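Local structure of conserved hypothetical protein (Shewanella loihica, 2GPI) at residues Ile6-Ala20 and Thr24-Gln38. The protein is of unknown function, belongs to the DUF1488 family and may be connected with transcriptional regulation of the shikimate pathway. Residues are numbered along the deposited sequence; the frame is centred on the assembly and turned at random.
Sequences IIFTEQLTWDVQLSA and TAQQQGMVIDCYIGQ
Thr9 and Thr24 meet hydroxyl to hydroxyl, OG1 of Thr9 lying 2.6 Å from OG1 of Thr24, and this pair shows how a strand end can be held by side chains as the chain turns away. Chi1 of 55° in Thr9 and 51° in Thr24 swings each hydroxyl to its partner, the side chains meeting nearly perpendicularly. Thr24 OG1 also accepts from the backbone N of Gln11 at 3.2 Å. A water joins Thr9 OG1 to Gln26 OE1, and the backbone N of Thr9 reaches Thr24 O from well above the carbonyl plane.

Before Thr9, strand 6-8 pairs antiparallel with residues 24-27, the end of strand 20-27, Ile7 N giving a nearly straight bond (177°) to Gln26 O. On the opposite face from Ile7 and Gln26, Ala25 CB lies 3.8 Å from Phe8 CE1, an off-centre CH-pi contact; helix 63-75 packs against Phe8 and Ile6 on this side.

At the hairpin of strands 13-15 and 20-27, Leu18 CD1 rests over one face of the Tyr35 ring, 4.0 Å from its centroid. A water bridges Tyr35 OH to Asp15 OD2, while Asp15 OD1 receives Leu18 N in an Asx motif, accompanying the G1 bulge where Ser19 and Ala20 face Asp15. Ala20 pairs with Gly37 of strand 30-37, so strand 20-27 is bordered by 6-8, 13-15 and 30-37 in the mixed sheet. Ser19 O then takes the N-H of Gln38 at 2.9 Å, just after the N-cap Gly37, and Trp14 sets its ring edge near Gln38 CB, 3.7 Å from CH2; Gln38 NE2 turns to Glu42.

OG1 of the buried Thr24, engaged by a hydroxyl and an amide, thus ties the turn after strand 6-8 to the neighbouring strand, whereas the bulged hairpin end combines apolar cover with a water-mediated link.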
loop_
_atom_site.group_PDB
_atom_site.type_symbol
_atom_site.label_atom_id
_atom_site.label_comp_id
_atom_site.label_asym_id
_atom_site.label_seq_id
_atom_site.Cartn_x
_atom_site.Cartn_y
_atom_site.Cartn_z
ATOM N N ILE A 6 2.492 -5.672 -13.170
ATOM C CA ILE A 6 1.773 -5.245 -11.954
ATOM C C ILE A 6 1.680 -3.744 -11.977
ATOM O O ILE A 6 2.671 -3.055 -11.886
ATOM C CB ILE A 6 2.429 -5.717 -10.620
ATOM C CG1 ILE A 6 2.501 -7.244 -10.588
ATOM C CG2 ILE A 6 1.612 -5.196 -9.415
ATOM C CD1 ILE A 6 3.578 -7.844 -9.660
ATOM N N ILE A 7 0.465 -3.221 -12.134
ATOM C CA ILE A 7 0.221 -1.791 -12.256
ATOM C C ILE A 7 -0.429 -1.254 -10.981
ATOM O O ILE A 7 -1.371 -1.848 -10.458
ATOM C CB ILE A 7 -0.750 -1.536 -13.404
ATOM C CG1 ILE A 7 -0.160 -2.025 -14.746
ATOM C CG2 ILE A 7 -1.164 -0.039 -13.473
ATOM C CD1 ILE A 7 -1.189 -2.017 -15.945
ATOM N N PHE A 8 0.061 -0.128 -10.495
ATOM C CA PHE A 8 -0.555 0.557 -9.382
ATOM C C PHE A 8 -1.491 1.629 -9.907
ATOM O O PHE A 8 -1.073 2.582 -10.592
ATOM C CB PHE A 8 0.514 1.089 -8.446
ATOM C CG PHE A 8 1.230 -0.020 -7.771
ATOM C CD1 PHE A 8 0.744 -0.537 -6.586
ATOM C CD2 PHE A 8 2.281 -0.640 -8.373
ATOM C CE1 PHE A 8 1.322 -1.657 -6.010
ATOM C CE2 PHE A 8 2.888 -1.720 -7.766
ATOM C CZ PHE A 8 2.386 -2.221 -6.571
ATOM N N THR A 9 -2.772 1.425 -9.651
ATOM C CA THR A 9 -3.795 2.217 -10.299
ATOM C C THR A 9 -4.278 3.443 -9.520
ATOM O O THR A 9 -5.182 4.171 -9.992
ATOM C CB THR A 9 -4.970 1.295 -10.675
ATOM O OG1 THR A 9 -5.436 0.586 -9.513
ATOM C CG2 THR A 9 -4.582 0.301 -11.777
ATOM N N GLU A 10 -3.670 3.697 -8.353
ATOM C CA GLU A 10 -3.815 4.976 -7.656
ATOM C C GLU A 10 -5.241 5.315 -7.212
ATOM O O GLU A 10 -5.634 6.485 -7.197
ATOM C CB GLU A 10 -3.216 6.122 -8.491
ATOM C CG GLU A 10 -1.725 5.907 -8.834
ATOM C CD GLU A 10 -0.866 5.519 -7.628
ATOM O OE1 GLU A 10 -0.736 6.320 -6.672
ATOM O OE2 GLU A 10 -0.278 4.393 -7.650
ATOM N N GLN A 11 -6.000 4.274 -6.863
ATOM C CA GLN A 11 -7.250 4.451 -6.143
ATOM C C GLN A 11 -6.841 4.430 -4.672
ATOM O O GLN A 11 -6.537 3.386 -4.112
ATOM C CB GLN A 11 -8.257 3.358 -6.557
ATOM C CG GLN A 11 -8.597 3.391 -8.042
ATOM C CD GLN A 11 -9.566 2.305 -8.472
ATOM O OE1 GLN A 11 -10.176 1.638 -7.643
ATOM N NE2 GLN A 11 -9.721 2.137 -9.784
ATOM N N LEU A 12 -6.691 5.628 -4.107
ATOM C CA LEU A 12 -6.133 5.821 -2.759
ATOM C C LEU A 12 -7.251 6.289 -1.867
ATOM O O LEU A 12 -7.880 7.315 -2.148
ATOM C CB LEU A 12 -4.979 6.823 -2.774
ATOM C CG LEU A 12 -3.906 6.546 -3.847
ATOM C CD1 LEU A 12 -2.936 7.737 -3.984
ATOM C CD2 LEU A 12 -3.193 5.234 -3.651
ATOM N N THR A 13 -7.525 5.501 -0.831
ATOM C CA THR A 13 -8.611 5.795 0.151
ATOM C C THR A 13 -8.145 5.430 1.574
ATOM O O THR A 13 -7.200 4.688 1.775
ATOM C CB THR A 13 -9.890 5.038 -0.241
ATOM O OG1 THR A 13 -9.649 3.618 -0.217
ATOM C CG2 THR A 13 -10.350 5.462 -1.625
ATOM N N TRP A 14 -8.843 5.976 2.566
ATOM C CA TRP A 14 -8.751 5.525 3.948
ATOM C C TRP A 14 -9.806 4.461 4.267
ATOM O O TRP A 14 -11.025 4.621 3.974
ATOM C CB TRP A 14 -8.881 6.704 4.923
ATOM C CG TRP A 14 -8.518 6.334 6.363
ATOM C CD1 TRP A 14 -9.385 6.043 7.380
ATOM C CD2 TRP A 14 -7.195 6.182 6.914
ATOM N NE1 TRP A 14 -8.691 5.747 8.518
ATOM C CE2 TRP A 14 -7.349 5.827 8.276
ATOM C CE3 TRP A 14 -5.909 6.356 6.418
ATOM C CZ2 TRP A 14 -6.254 5.613 9.129
ATOM C CZ3 TRP A 14 -4.805 6.163 7.275
ATOM C CH2 TRP A 14 -4.994 5.759 8.601
ATOM N N ASP A 15 -9.357 3.396 4.893
ATOM C CA ASP A 15 -10.214 2.323 5.334
ATOM C C ASP A 15 -10.344 2.420 6.855
ATOM O O ASP A 15 -9.395 2.127 7.608
ATOM C CB ASP A 15 -9.608 0.995 4.855
ATOM C CG ASP A 15 -10.412 -0.227 5.283
ATOM O OD1 ASP A 15 -11.171 -0.197 6.269
ATOM O OD2 ASP A 15 -10.246 -1.254 4.591
ATOM N N VAL A 16 -11.495 2.908 7.336
ATOM C CA VAL A 16 -11.673 3.051 8.797
ATOM C C VAL A 16 -11.718 1.703 9.579
ATOM O O VAL A 16 -11.375 1.671 10.740
ATOM C CB VAL A 16 -12.901 3.925 9.159
ATOM C CG1 VAL A 16 -12.745 5.385 8.643
ATOM C CG2 VAL A 16 -14.169 3.284 8.609
ATOM N N GLN A 17 -12.092 0.629 8.901
ATOM C CA GLN A 17 -12.240 -0.692 9.529
ATOM C C GLN A 17 -10.858 -1.183 9.924
ATOM O O GLN A 17 -10.672 -1.742 10.992
ATOM C CB GLN A 17 -12.934 -1.648 8.550
ATOM C CG GLN A 17 -12.829 -3.138 8.856
ATOM C CD GLN A 17 -14.065 -3.719 9.526
ATOM O OE1 GLN A 17 -15.166 -3.161 9.445
ATOM N NE2 GLN A 17 -13.889 -4.869 10.172
ATOM N N LEU A 18 -9.880 -0.903 9.075
ATOM C CA LEU A 18 -8.510 -1.335 9.310
ATOM C C LEU A 18 -7.568 -0.231 9.810
ATOM O O LEU A 18 -6.431 -0.534 10.155
ATOM C CB LEU A 18 -7.930 -1.875 8.023
ATOM C CG LEU A 18 -8.668 -3.033 7.365
ATOM C CD1 LEU A 18 -7.975 -3.487 6.087
ATOM C CD2 LEU A 18 -8.764 -4.177 8.398
ATOM N N SER A 19 -8.018 1.022 9.798
ATOM C CA SER A 19 -7.141 2.191 10.048
ATOM C C SER A 19 -5.909 2.113 9.168
ATOM O O SER A 19 -4.782 1.986 9.672
ATOM C CB SER A 19 -6.741 2.299 11.507
ATOM O OG SER A 19 -7.900 2.524 12.306
ATOM N N ALA A 20 -6.149 2.138 7.854
ATOM C CA ALA A 20 -5.102 1.931 6.861
ATOM C C ALA A 20 -5.381 2.762 5.629
ATOM O O ALA A 20 -6.543 3.020 5.318
ATOM C CB ALA A 20 -5.058 0.442 6.482
ATOM N N THR A 24 -4.444 0.397 -4.654
ATOM C CA THR A 24 -4.811 -0.653 -5.579
ATOM C C THR A 24 -3.689 -0.999 -6.567
ATOM O O THR A 24 -2.961 -0.136 -7.051
ATOM C CB THR A 24 -6.053 -0.235 -6.386
ATOM O OG1 THR A 24 -5.824 1.070 -6.947
ATOM C CG2 THR A 24 -7.285 -0.196 -5.498
ATOM N N ALA A 25 -3.526 -2.290 -6.801
ATOM C CA ALA A 25 -2.675 -2.798 -7.865
ATOM C C ALA A 25 -3.571 -3.615 -8.762
ATOM O O ALA A 25 -4.681 -3.976 -8.401
ATOM C CB ALA A 25 -1.566 -3.676 -7.318
ATOM N N GLN A 26 -3.107 -3.894 -9.966
ATOM C CA GLN A 26 -3.876 -4.687 -10.883
ATOM C C GLN A 26 -2.912 -5.481 -11.726
ATOM O O GLN A 26 -1.874 -4.969 -12.153
ATOM C CB GLN A 26 -4.673 -3.721 -11.746
ATOM C CG GLN A 26 -5.700 -4.315 -12.547
ATOM C CD GLN A 26 -6.543 -3.215 -13.164
ATOM O OE1 GLN A 26 -7.175 -2.418 -12.453
ATOM N NE2 GLN A 26 -6.538 -3.155 -14.486
ATOM N N GLN A 27 -3.275 -6.721 -12.030
ATOM C CA GLN A 27 -2.449 -7.485 -12.937
ATOM C C GLN A 27 -3.380 -8.219 -13.912
ATOM O O GLN A 27 -4.299 -8.933 -13.495
ATOM C CB GLN A 27 -1.495 -8.388 -12.133
ATOM C CG GLN A 27 -0.180 -8.765 -12.908
ATOM C CD GLN A 27 -0.297 -10.077 -13.677
ATOM O OE1 GLN A 27 -1.282 -10.790 -13.549
ATOM N NE2 GLN A 27 0.736 -10.410 -14.439
ATOM N N GLN A 28 -3.183 -7.979 -15.207
ATOM C CA GLN A 28 -3.967 -8.648 -16.244
ATOM C C GLN A 28 -5.447 -8.634 -15.866
ATOM O O GLN A 28 -6.106 -9.690 -15.842
ATOM C CB GLN A 28 -3.427 -10.061 -16.474
ATOM C CG GLN A 28 -2.043 -10.063 -17.144
ATOM C CD GLN A 28 -1.412 -11.457 -17.233
ATOM O OE1 GLN A 28 -1.412 -12.221 -16.262
ATOM N NE2 GLN A 28 -0.864 -11.782 -18.396
ATOM N N GLY A 29 -5.940 -7.448 -15.506
ATOM C CA GLY A 29 -7.355 -7.263 -15.226
ATOM C C GLY A 29 -7.867 -7.574 -13.825
ATOM O O GLY A 29 -9.020 -7.294 -13.509
HETATM N N MSE A 30 -7.026 -8.160 -12.996
HETATM C CA MSE A 30 -7.430 -8.498 -11.647
HETATM C C MSE A 30 -6.858 -7.546 -10.643
HETATM O O MSE A 30 -5.630 -7.345 -10.584
HETATM C CB MSE A 30 -6.976 -9.875 -11.276
HETATM C CG MSE A 30 -7.353 -10.218 -9.865
HETATM SE SE MSE A 30 -6.956 -12.069 -9.614
HETATM C CE MSE A 30 -8.097 -12.604 -11.179
ATOM N N VAL A 31 -7.749 -6.974 -9.857
ATOM C CA VAL A 31 -7.404 -6.019 -8.823
ATOM C C VAL A 31 -6.850 -6.766 -7.593
ATOM O O VAL A 31 -7.347 -7.837 -7.174
ATOM C CB VAL A 31 -8.606 -5.158 -8.422
ATOM C CG1 VAL A 31 -8.260 -4.241 -7.225
ATOM C CG2 VAL A 31 -9.089 -4.367 -9.697
ATOM N N ILE A 32 -5.787 -6.184 -7.065
ATOM C CA ILE A 32 -5.167 -6.607 -5.830
ATOM C C ILE A 32 -5.229 -5.438 -4.839
ATOM O O ILE A 32 -4.615 -4.386 -5.069
ATOM C CB ILE A 32 -3.718 -7.097 -6.037
ATOM C CG1 ILE A 32 -3.683 -8.314 -6.972
ATOM C CG2 ILE A 32 -3.098 -7.421 -4.680
ATOM C CD1 ILE A 32 -2.265 -8.588 -7.565
ATOM N N ASP A 33 -6.032 -5.616 -3.799
ATOM C CA ASP A 33 -6.147 -4.621 -2.763
ATOM C C ASP A 33 -4.927 -4.640 -1.840
ATOM O O ASP A 33 -4.550 -5.658 -1.218
ATOM C CB ASP A 33 -7.485 -4.708 -2.044
ATOM C CG ASP A 33 -8.644 -4.397 -3.003
ATOM O OD1 ASP A 33 -8.677 -3.290 -3.583
ATOM O OD2 ASP A 33 -9.448 -5.311 -3.258
ATOM N N CYS A 34 -4.309 -3.473 -1.697
ATOM C CA CYS A 34 -3.116 -3.340 -0.863
ATOM C C CYS A 34 -3.394 -2.336 0.255
ATOM O O CYS A 34 -4.201 -1.412 0.091
ATOM C CB CYS A 34 -1.936 -2.801 -1.644
ATOM S SG CYS A 34 -1.510 -3.800 -3.101
ATOM N N TYR A 35 -2.722 -2.526 1.362
ATOM C CA TYR A 35 -2.975 -1.736 2.568
ATOM C C TYR A 35 -1.669 -1.406 3.265
ATOM O O TYR A 35 -0.778 -2.213 3.335
ATOM C CB TYR A 35 -3.880 -2.486 3.511
ATOM C CG TYR A 35 -5.228 -2.803 2.925
ATOM C CD1 TYR A 35 -5.462 -3.971 2.221
ATOM C CD2 TYR A 35 -6.283 -1.898 3.048
ATOM C CE1 TYR A 35 -6.668 -4.206 1.640
ATOM C CE2 TYR A 35 -7.517 -2.143 2.501
ATOM C CZ TYR A 35 -7.725 -3.318 1.775
ATOM O OH TYR A 35 -8.941 -3.581 1.222
ATOM N N ILE A 36 -1.577 -0.185 3.777
ATOM C CA ILE A 36 -0.504 0.198 4.699
ATOM C C ILE A 36 -1.169 0.828 5.939
ATOM O O ILE A 36 -1.890 1.842 5.840
ATOM C CB ILE A 36 0.600 1.094 4.040
ATOM C CG1 ILE A 36 1.719 1.418 5.021
ATOM C CG2 ILE A 36 0.016 2.379 3.415
ATOM C CD1 ILE A 36 2.966 2.061 4.379
ATOM N N GLY A 37 -0.959 0.180 7.074
ATOM C CA GLY A 37 -1.606 0.619 8.285
ATOM C C GLY A 37 -1.106 1.958 8.805
ATOM O O GLY A 37 0.003 2.416 8.495
ATOM N N GLN A 38 -1.960 2.611 9.583
ATOM C CA GLN A 38 -1.651 3.930 10.151
ATOM C C GLN A 38 -0.286 3.931 10.821
ATOM O O GLN A 38 0.558 4.836 10.541
ATOM C CB GLN A 38 -2.730 4.329 11.126
ATOM C CG GLN A 38 -2.500 5.724 11.634
ATOM C CD GLN A 38 -3.629 6.212 12.492
ATOM O OE1 GLN A 38 -4.733 5.640 12.494
ATOM N NE2 GLN A 38 -3.368 7.279 13.232
HETATM O O HOH W 1 -7.361 -1.156 -10.040
HETATM O O HOH W 2 -2.341 2.389 -6.126
HETATM O O HOH W 3 -10.989 -1.954 1.680
#